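Local structure of bacteriocin (Brevibacillus sp. SKDU10, 6LWZ) at residues K16-H21 and Y28-V33. The protein is a defensin-like antimicrobial peptide of the laterosporulin family, a bacteriocin that presumably acts by killing or inhibiting other bacteria. Sequence-based numbering, arbitrary orientation.
Sequences KDKGCH and YKQVYV
In the beta hairpin formed by strands 10-20 and 26-35, the ring of Tyr28 lies between Lys18, near the end of strand 10-20, and His21, just past that end. CB of Lys18 sits over one face of the ring, offset toward the rim, in a CH-pi contact 3.5 Å from the centroid. On the opposite face His21 comes in edge-on: its CD2 stands over the centre of the ring, with the two planes at 73°, a T-shaped pair. Chi1 of 75° sets CG of Tyr28 between its backbone N and carbonyl carbon, and the ring carried from there reaches the 18-21 side. A water bridges Tyr28 OH and Lys18 O. His21 also packs edge-to-face with Trp47 of strand 40-48, and its ND1 accepts hydrogen bonds from the backbone of the following turn, at Val23 and Glu24.

The backbones pair antiparallel: Lys16 N reaches Gln30 O at 2.9 Å, Gln30 N returns to Lys16 O at 2.7 Å, and Lys18 N gives a nearly straight bond (167°) to Tyr28 O. Farther along, Lys16 NZ hangs over the face of the Tyr32 ring, 4.4 Å from its centroid, as a cation-pi contact. The Lys18 and Gln30 side chains cross at about a right angle, CE of Lys18 touching CG of Gln30 at 3.5 Å, while Gln30 OE1 bonds to Thr45 OG1 on the third strand. On the other face of the sheet Asp17 OD2 lies 4.0 Å from Lys29 CG. Cys20, disulfide-bonded to Cys51, ties the strand end to the C-terminal segment; a three-stranded antiparallel sheet cross-linked by disulfides is the plan of defensin-like peptides.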
loop_
_atom_site.group_PDB
_atom_site.type_symbol
_atom_site.label_atom_id
_atom_site.label_comp_id
_atom_site.label_asym_id
_atom_site.label_seq_id
_atom_site.Cartn_x
_atom_site.Cartn_y
_atom_site.Cartn_z
ATOM N N LYS A 16 -3.204 0.744 -4.686
ATOM C CA LYS A 16 -2.658 1.277 -5.929
ATOM C C LYS A 16 -1.646 0.297 -6.504
ATOM O O LYS A 16 -0.603 0.049 -5.905
ATOM C CB LYS A 16 -1.999 2.632 -5.675
ATOM C CG LYS A 16 -2.991 3.757 -5.426
ATOM C CD LYS A 16 -2.446 4.802 -4.465
ATOM C CE LYS A 16 -3.439 5.936 -4.250
ATOM N NZ LYS A 16 -2.998 6.906 -3.206
ATOM N N ASP A 17 -1.976 -0.259 -7.666
ATOM C CA ASP A 17 -1.119 -1.207 -8.367
ATOM C C ASP A 17 -0.057 -0.458 -9.160
ATOM O O ASP A 17 -0.370 0.484 -9.888
ATOM C CB ASP A 17 -1.959 -2.074 -9.302
ATOM C CG ASP A 17 -1.144 -3.136 -10.003
ATOM O OD1 ASP A 17 -0.230 -2.780 -10.780
ATOM O OD2 ASP A 17 -1.425 -4.333 -9.788
ATOM N N LYS A 18 1.194 -0.895 -9.021
ATOM C CA LYS A 18 2.343 -0.189 -9.591
ATOM C C LYS A 18 3.087 -0.963 -10.665
ATOM O O LYS A 18 3.970 -0.414 -11.320
ATOM C CB LYS A 18 3.340 0.133 -8.491
ATOM C CG LYS A 18 2.777 0.925 -7.335
ATOM C CD LYS A 18 2.195 2.252 -7.781
ATOM C CE LYS A 18 1.852 3.090 -6.565
ATOM N NZ LYS A 18 1.618 4.512 -6.892
ATOM N N GLY A 19 2.759 -2.234 -10.841
ATOM C CA GLY A 19 3.459 -3.048 -11.820
ATOM C C GLY A 19 4.775 -3.565 -11.267
ATOM O O GLY A 19 4.870 -3.901 -10.086
ATOM N N CYS A 20 5.796 -3.606 -12.117
ATOM C CA CYS A 20 7.023 -4.326 -11.796
ATOM C C CYS A 20 7.920 -3.557 -10.848
ATOM O O CYS A 20 8.302 -2.425 -11.134
ATOM C CB CYS A 20 7.799 -4.635 -13.068
ATOM S SG CYS A 20 8.791 -6.125 -12.923
ATOM N N HIS A 21 8.269 -4.172 -9.724
ATOM C CA HIS A 21 9.197 -3.538 -8.799
ATOM C C HIS A 21 10.593 -3.559 -9.420
ATOM O O HIS A 21 11.023 -4.577 -9.965
ATOM C CB HIS A 21 9.202 -4.241 -7.447
ATOM C CG HIS A 21 9.659 -3.369 -6.321
ATOM N ND1 HIS A 21 10.983 -3.245 -5.963
ATOM C CD2 HIS A 21 8.966 -2.579 -5.467
ATOM C CE1 HIS A 21 11.087 -2.423 -4.935
ATOM N NE2 HIS A 21 9.878 -2.004 -4.614
ATOM N N TYR A 28 3.794 -5.463 -7.679
ATOM C CA TYR A 28 3.479 -4.968 -6.342
ATOM C C TYR A 28 2.372 -3.914 -6.344
ATOM O O TYR A 28 2.097 -3.264 -7.359
ATOM C CB TYR A 28 4.743 -4.429 -5.638
ATOM C CG TYR A 28 5.209 -3.085 -6.151
ATOM C CD1 TYR A 28 5.792 -2.970 -7.404
ATOM C CD2 TYR A 28 5.057 -1.929 -5.390
ATOM C CE1 TYR A 28 6.220 -1.751 -7.888
ATOM C CE2 TYR A 28 5.486 -0.698 -5.866
ATOM C CZ TYR A 28 6.067 -0.619 -7.116
ATOM O OH TYR A 28 6.481 0.587 -7.618
ATOM N N LYS A 29 1.733 -3.779 -5.186
ATOM C CA LYS A 29 0.707 -2.769 -4.954
ATOM C C LYS A 29 1.095 -1.972 -3.728
ATOM O O LYS A 29 1.493 -2.551 -2.719
ATOM C CB LYS A 29 -0.656 -3.419 -4.713
ATOM C CG LYS A 29 -1.110 -4.332 -5.836
ATOM C CD LYS A 29 -2.422 -5.021 -5.501
ATOM C CE LYS A 29 -2.706 -6.145 -6.478
ATOM N NZ LYS A 29 -4.048 -6.734 -6.256
ATOM N N GLN A 30 1.001 -0.651 -3.824
ATOM C CA GLN A 30 1.168 0.206 -2.663
ATOM C C GLN A 30 -0.183 0.334 -1.979
ATOM O O GLN A 30 -1.169 0.663 -2.630
ATOM C CB GLN A 30 1.685 1.588 -3.063
ATOM C CG GLN A 30 3.100 1.598 -3.621
ATOM C CD GLN A 30 4.161 1.351 -2.566
ATOM O OE1 GLN A 30 4.166 0.314 -1.897
ATOM N NE2 GLN A 30 5.080 2.301 -2.423
ATOM N N VAL A 31 -0.213 0.065 -0.676
ATOM C CA VAL A 31 -1.437 0.091 0.109
ATOM C C VAL A 31 -1.419 1.300 1.036
ATOM O O VAL A 31 -0.462 1.511 1.784
ATOM C CB VAL A 31 -1.602 -1.198 0.948
ATOM C CG1 VAL A 31 -2.907 -1.187 1.741
ATOM C CG2 VAL A 31 -1.552 -2.423 0.056
ATOM N N TYR A 32 -2.491 2.081 0.981
ATOM C CA TYR A 32 -2.675 3.238 1.847
ATOM C C TYR A 32 -3.923 3.040 2.690
ATOM O O TYR A 32 -4.834 2.300 2.305
ATOM C CB TYR A 32 -2.826 4.509 1.006
ATOM C CG TYR A 32 -1.522 5.070 0.484
ATOM C CD1 TYR A 32 -0.820 4.419 -0.522
ATOM C CD2 TYR A 32 -0.999 6.260 0.990
ATOM C CE1 TYR A 32 0.377 4.928 -1.008
ATOM C CE2 TYR A 32 0.197 6.782 0.516
ATOM C CZ TYR A 32 0.885 6.112 -0.484
ATOM O OH TYR A 32 2.075 6.616 -0.963
ATOM N N VAL A 33 -3.948 3.701 3.842
ATOM C CA VAL A 33 -5.143 3.773 4.685
ATOM C C VAL A 33 -5.717 5.175 4.573
ATOM O O VAL A 33 -4.981 6.163 4.654
ATOM C CB VAL A 33 -4.871 3.457 6.185
ATOM C CG1 VAL A 33 -4.097 2.164 6.336
ATOM C CG2 VAL A 33 -4.120 4.583 6.879
HETATM O O HOH W 1 6.171 0.844 -10.534
#